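Local coordinates for putative p22 protein (Leishmania major, PDB 1YQF) that is of unknown function but resembles human p32 and belongs to the MAM33 family of mitochondrial acidic matrix proteins, at residues Y97-N102 with D126-A131. Sequence-based numbering, arbitrary orientation.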
ATOM      1  N   TYR A  97      -1.545  -2.527 -21.260  1.00 26.76           N
ATOM      2  CA  TYR A  97      -0.196  -2.966 -21.585  1.00 26.62           C
ATOM      3  C   TYR A  97      -0.045  -3.136 -23.093  1.00 27.42           C
ATOM      4  O   TYR A  97      -0.880  -3.754 -23.745  1.00 27.58           O
ATOM      5  CB  TYR A  97       0.134  -4.275 -20.865  1.00 26.17           C
ATOM      6  CG  TYR A  97      -0.039  -4.202 -19.364  1.00 24.07           C
ATOM      7  CD1 TYR A  97      -1.281  -4.435 -18.778  1.00 23.62           C
ATOM      8  CD2 TYR A  97       1.033  -3.898 -18.530  1.00 22.40           C
ATOM      9  CE1 TYR A  97      -1.453  -4.364 -17.396  1.00 23.07           C
ATOM     10  CE2 TYR A  97       0.869  -3.825 -17.147  1.00 22.28           C
ATOM     11  CZ  TYR A  97      -0.378  -4.061 -16.590  1.00 22.60           C
ATOM     12  OH  TYR A  97      -0.557  -4.004 -15.228  1.00 21.61           O
ATOM     13  N   ILE A  98       1.025  -2.574 -23.640  1.00 28.32           N
ATOM     14  CA  ILE A  98       1.339  -2.695 -25.059  1.00 28.75           C
ATOM     15  C   ILE A  98       2.732  -3.299 -25.140  1.00 29.34           C
ATOM     16  O   ILE A  98       3.713  -2.643 -24.812  1.00 29.71           O
ATOM     17  CB  ILE A  98       1.292  -1.309 -25.752  1.00 28.74           C
ATOM     18  CG1 ILE A  98      -0.081  -0.661 -25.547  1.00 29.33           C
ATOM     19  CG2 ILE A  98       1.599  -1.443 -27.243  1.00 28.52           C
ATOM     20  CD1 ILE A  98      -0.245   0.693 -26.211  1.00 30.19           C
ATOM     21  N   THR A  99       2.809  -4.557 -25.562  1.00 30.01           N
ATOM     22  CA  THR A  99       4.072  -5.282 -25.605  1.00 30.66           C
ATOM     23  C   THR A  99       4.558  -5.459 -27.044  1.00 31.55           C
ATOM     24  O   THR A  99       3.839  -5.978 -27.896  1.00 31.31           O
ATOM     25  CB  THR A  99       3.910  -6.655 -24.920  1.00 30.76           C
ATOM     26  OG1 THR A  99       3.700  -6.471 -23.514  1.00 29.23           O
ATOM     27  CG2 THR A  99       5.203  -7.477 -25.009  1.00 30.29           C
ATOM     28  N   GLN A 100       5.786  -5.025 -27.298  1.00 32.51           N
ATOM     29  CA  GLN A 100       6.411  -5.161 -28.608  1.00 33.45           C
ATOM     30  C   GLN A 100       6.937  -6.579 -28.803  1.00 34.07           C
ATOM     31  O   GLN A 100       6.948  -7.381 -27.869  1.00 34.05           O
ATOM     32  CB  GLN A 100       7.566  -4.165 -28.753  1.00 33.53           C
ATOM     33  CG  GLN A 100       7.184  -2.692 -28.573  1.00 34.81           C
ATOM     34  CD  GLN A 100       6.272  -2.154 -29.669  1.00 35.56           C
ATOM     35  OE1 GLN A 100       6.139  -2.755 -30.731  1.00 37.24           O
ATOM     36  NE2 GLN A 100       5.647  -1.014 -29.408  1.00 36.14           N
ATOM     37  N   LYS A 101       7.369  -6.876 -30.025  1.00 34.94           N
ATOM     38  CA  LYS A 101       7.938  -8.181 -30.367  1.00 35.54           C
ATOM     39  C   LYS A 101       9.156  -8.513 -29.495  1.00 34.45           C
ATOM     40  O   LYS A 101       9.303  -9.644 -29.023  1.00 34.13           O
ATOM     41  CB  LYS A 101       8.315  -8.210 -31.856  1.00 36.44           C
ATOM     42  CG  LYS A 101       8.891  -9.534 -32.352  1.00 39.55           C
ATOM     43  CD  LYS A 101       8.685  -9.726 -33.857  1.00 43.21           C
ATOM     44  CE  LYS A 101       9.399  -8.663 -34.691  1.00 45.70           C
ATOM     45  NZ  LYS A 101      10.877  -8.680 -34.515  1.00 46.42           N
ATOM     46  N   ASN A 102      10.006  -7.517 -29.259  1.00 33.59           N
ATOM     47  CA  ASN A 102      11.199  -7.698 -28.429  1.00 33.06           C
ATOM     48  C   ASN A 102      10.941  -7.755 -26.910  1.00 32.59           C
ATOM     49  O   ASN A 102      11.877  -7.957 -26.133  1.00 32.85           O
ATOM     50  CB  ASN A 102      12.235  -6.614 -28.751  1.00 33.08           C
ATOM     51  CG  ASN A 102      11.905  -5.266 -28.127  1.00 33.91           C
ATOM     52  OD1 ASN A 102      10.739  -4.923 -27.918  1.00 32.99           O
ATOM     53  ND2 ASN A 102      12.942  -4.487 -27.836  1.00 34.59           N
ATOM     54  N   ASP A 126      11.484  -3.129 -19.767  1.00 31.16           N
ATOM     55  CA  ASP A 126      12.267  -3.853 -20.771  1.00 33.09           C
ATOM     56  C   ASP A 126      11.620  -5.182 -21.157  1.00 34.01           C
ATOM     57  O   ASP A 126      11.752  -5.619 -22.299  1.00 34.18           O
ATOM     58  CB  ASP A 126      13.694  -4.102 -20.275  1.00 33.48           C
ATOM     59  CG  ASP A 126      14.517  -2.830 -20.196  1.00 35.10           C
ATOM     60  OD1 ASP A 126      14.304  -1.826 -20.916  1.00 36.64           O
ATOM     61  OD2 ASP A 126      15.454  -2.782 -19.374  1.00 37.55           O
ATOM     62  N   GLU A 127      10.923  -5.815 -20.213  1.00 35.35           N
ATOM     63  CA  GLU A 127      10.304  -7.117 -20.464  1.00 36.69           C
ATOM     64  C   GLU A 127       8.850  -7.207 -19.989  1.00 35.86           C
ATOM     65  O   GLU A 127       8.457  -6.598 -18.989  1.00 35.80           O
ATOM     66  CB  GLU A 127      11.147  -8.237 -19.844  1.00 37.87           C
ATOM     67  CG  GLU A 127      11.283  -8.181 -18.333  1.00 42.08           C
ATOM     68  CD  GLU A 127      12.219  -9.249 -17.795  1.00 46.94           C
ATOM     69  OE1 GLU A 127      13.389  -9.288 -18.236  1.00 49.36           O
ATOM     70  OE2 GLU A 127      11.784 -10.053 -16.935  1.00 48.92           O
ATOM     71  N   ALA A 128       8.070  -7.985 -20.736  1.00 35.10           N
ATOM     72  CA  ALA A 128       6.643  -8.187 -20.483  1.00 34.78           C
ATOM     73  C   ALA A 128       6.306  -8.740 -19.096  1.00 34.98           C
ATOM     74  O   ALA A 128       5.362  -8.271 -18.466  1.00 35.20           O
ATOM     75  CB  ALA A 128       6.055  -9.100 -21.558  1.00 34.43           C
ATOM     76  N   ALA A 129       7.048  -9.744 -18.638  1.00 35.13           N
ATOM     77  CA  ALA A 129       6.774 -10.368 -17.339  1.00 35.23           C
ATOM     78  C   ALA A 129       7.000  -9.385 -16.193  1.00 35.60           C
ATOM     79  O   ALA A 129       6.289  -9.405 -15.197  1.00 35.33           O
ATOM     80  CB  ALA A 129       7.631 -11.602 -17.144  1.00 35.03           C
ATOM     81  N   LEU A 130       7.991  -8.518 -16.352  1.00 35.96           N
ATOM     82  CA  LEU A 130       8.274  -7.489 -15.362  1.00 36.45           C
ATOM     83  C   LEU A 130       7.078  -6.549 -15.194  1.00 35.54           C
ATOM     84  O   LEU A 130       6.778  -6.104 -14.089  1.00 35.79           O
ATOM     85  CB  LEU A 130       9.514  -6.698 -15.780  1.00 37.03           C
ATOM     86  CG  LEU A 130      10.050  -5.622 -14.835  1.00 39.20           C
ATOM     87  CD1 LEU A 130      10.370  -6.191 -13.464  1.00 40.28           C
ATOM     88  CD2 LEU A 130      11.286  -4.995 -15.453  1.00 40.56           C
ATOM     89  N   ALA A 131       6.398  -6.272 -16.302  1.00 34.41           N
ATOM     90  CA  ALA A 131       5.235  -5.391 -16.321  1.00 33.46           C
ATOM     91  C   ALA A 131       3.959  -6.083 -15.836  1.00 32.94           C
ATOM     92  O   ALA A 131       3.166  -5.485 -15.106  1.00 31.71           O
ATOM     93  CB  ALA A 131       5.022  -4.862 -17.731  1.00 33.26           C
TER
HETATM   94  O   HOH W   1       1.789  -3.533 -13.927  1.00 30.24           O
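Tyr97 reaches from strand 92-99 to Ala131 in the short helix 128-132, and a single water completes the junction. Its ring carbon CD2 lies 4.2 Å from Ala131 CB, while CE2 comes within 3.5 Å of Ala131 O. Water 1 sits at the ring edge, in the ring plane, where it accepts a hydrogen bond of 2.7 Å from Tyr97 OH and donates one of the same length, 2.7 Å, to Ala131 O. A tyrosine suits this place because its ring carbons pack beside a methyl while its hydroxyl, through the water, serves a helix carbonyl.

Two residues along the strand, Thr99 also faces the helix. Its CG2, anti to the backbone N, meets Ala128 CB at 3.9 Å, methyl against methyl. The other branch, OG1, is turned anti to the carbonyl carbon (chi1 -68°) and hydrogen-bonds Thr105 OG1 on the adjacent strand, so threonine supplies an apolar and a polar arm at once. Ala128 and Ala131, about one turn apart, present small methyls that let the backbone come close: the CA atoms of Thr99 and Ala128 are 6.4 Å apart.

Tyr97 and Ala131 are buried, but toward the turn after the strand the packing thins. The exposed Asn102 and Asp126 lie loosely side by side, their nearest atoms, Asn102 O and Asp126 O, 4.5 Å apart with no bond between them; Asn102 OD1 instead accepts a hydrogen bond from Gln104 N, within its own turn. Asn102 also lies against Lys200 of a neighbouring subunit, so this loose end borders the subunit interface. Tyr125 and Thr105 also touch Ala131, while the Ile98 side chain packs on Tyr165 and Leu166 of helix 156-168. The arrangement is thus a short helix, following the last strand, laid on one face of a meandering antiparallel sheet, the sheet that forms the core of the p32-like MAM33 fold.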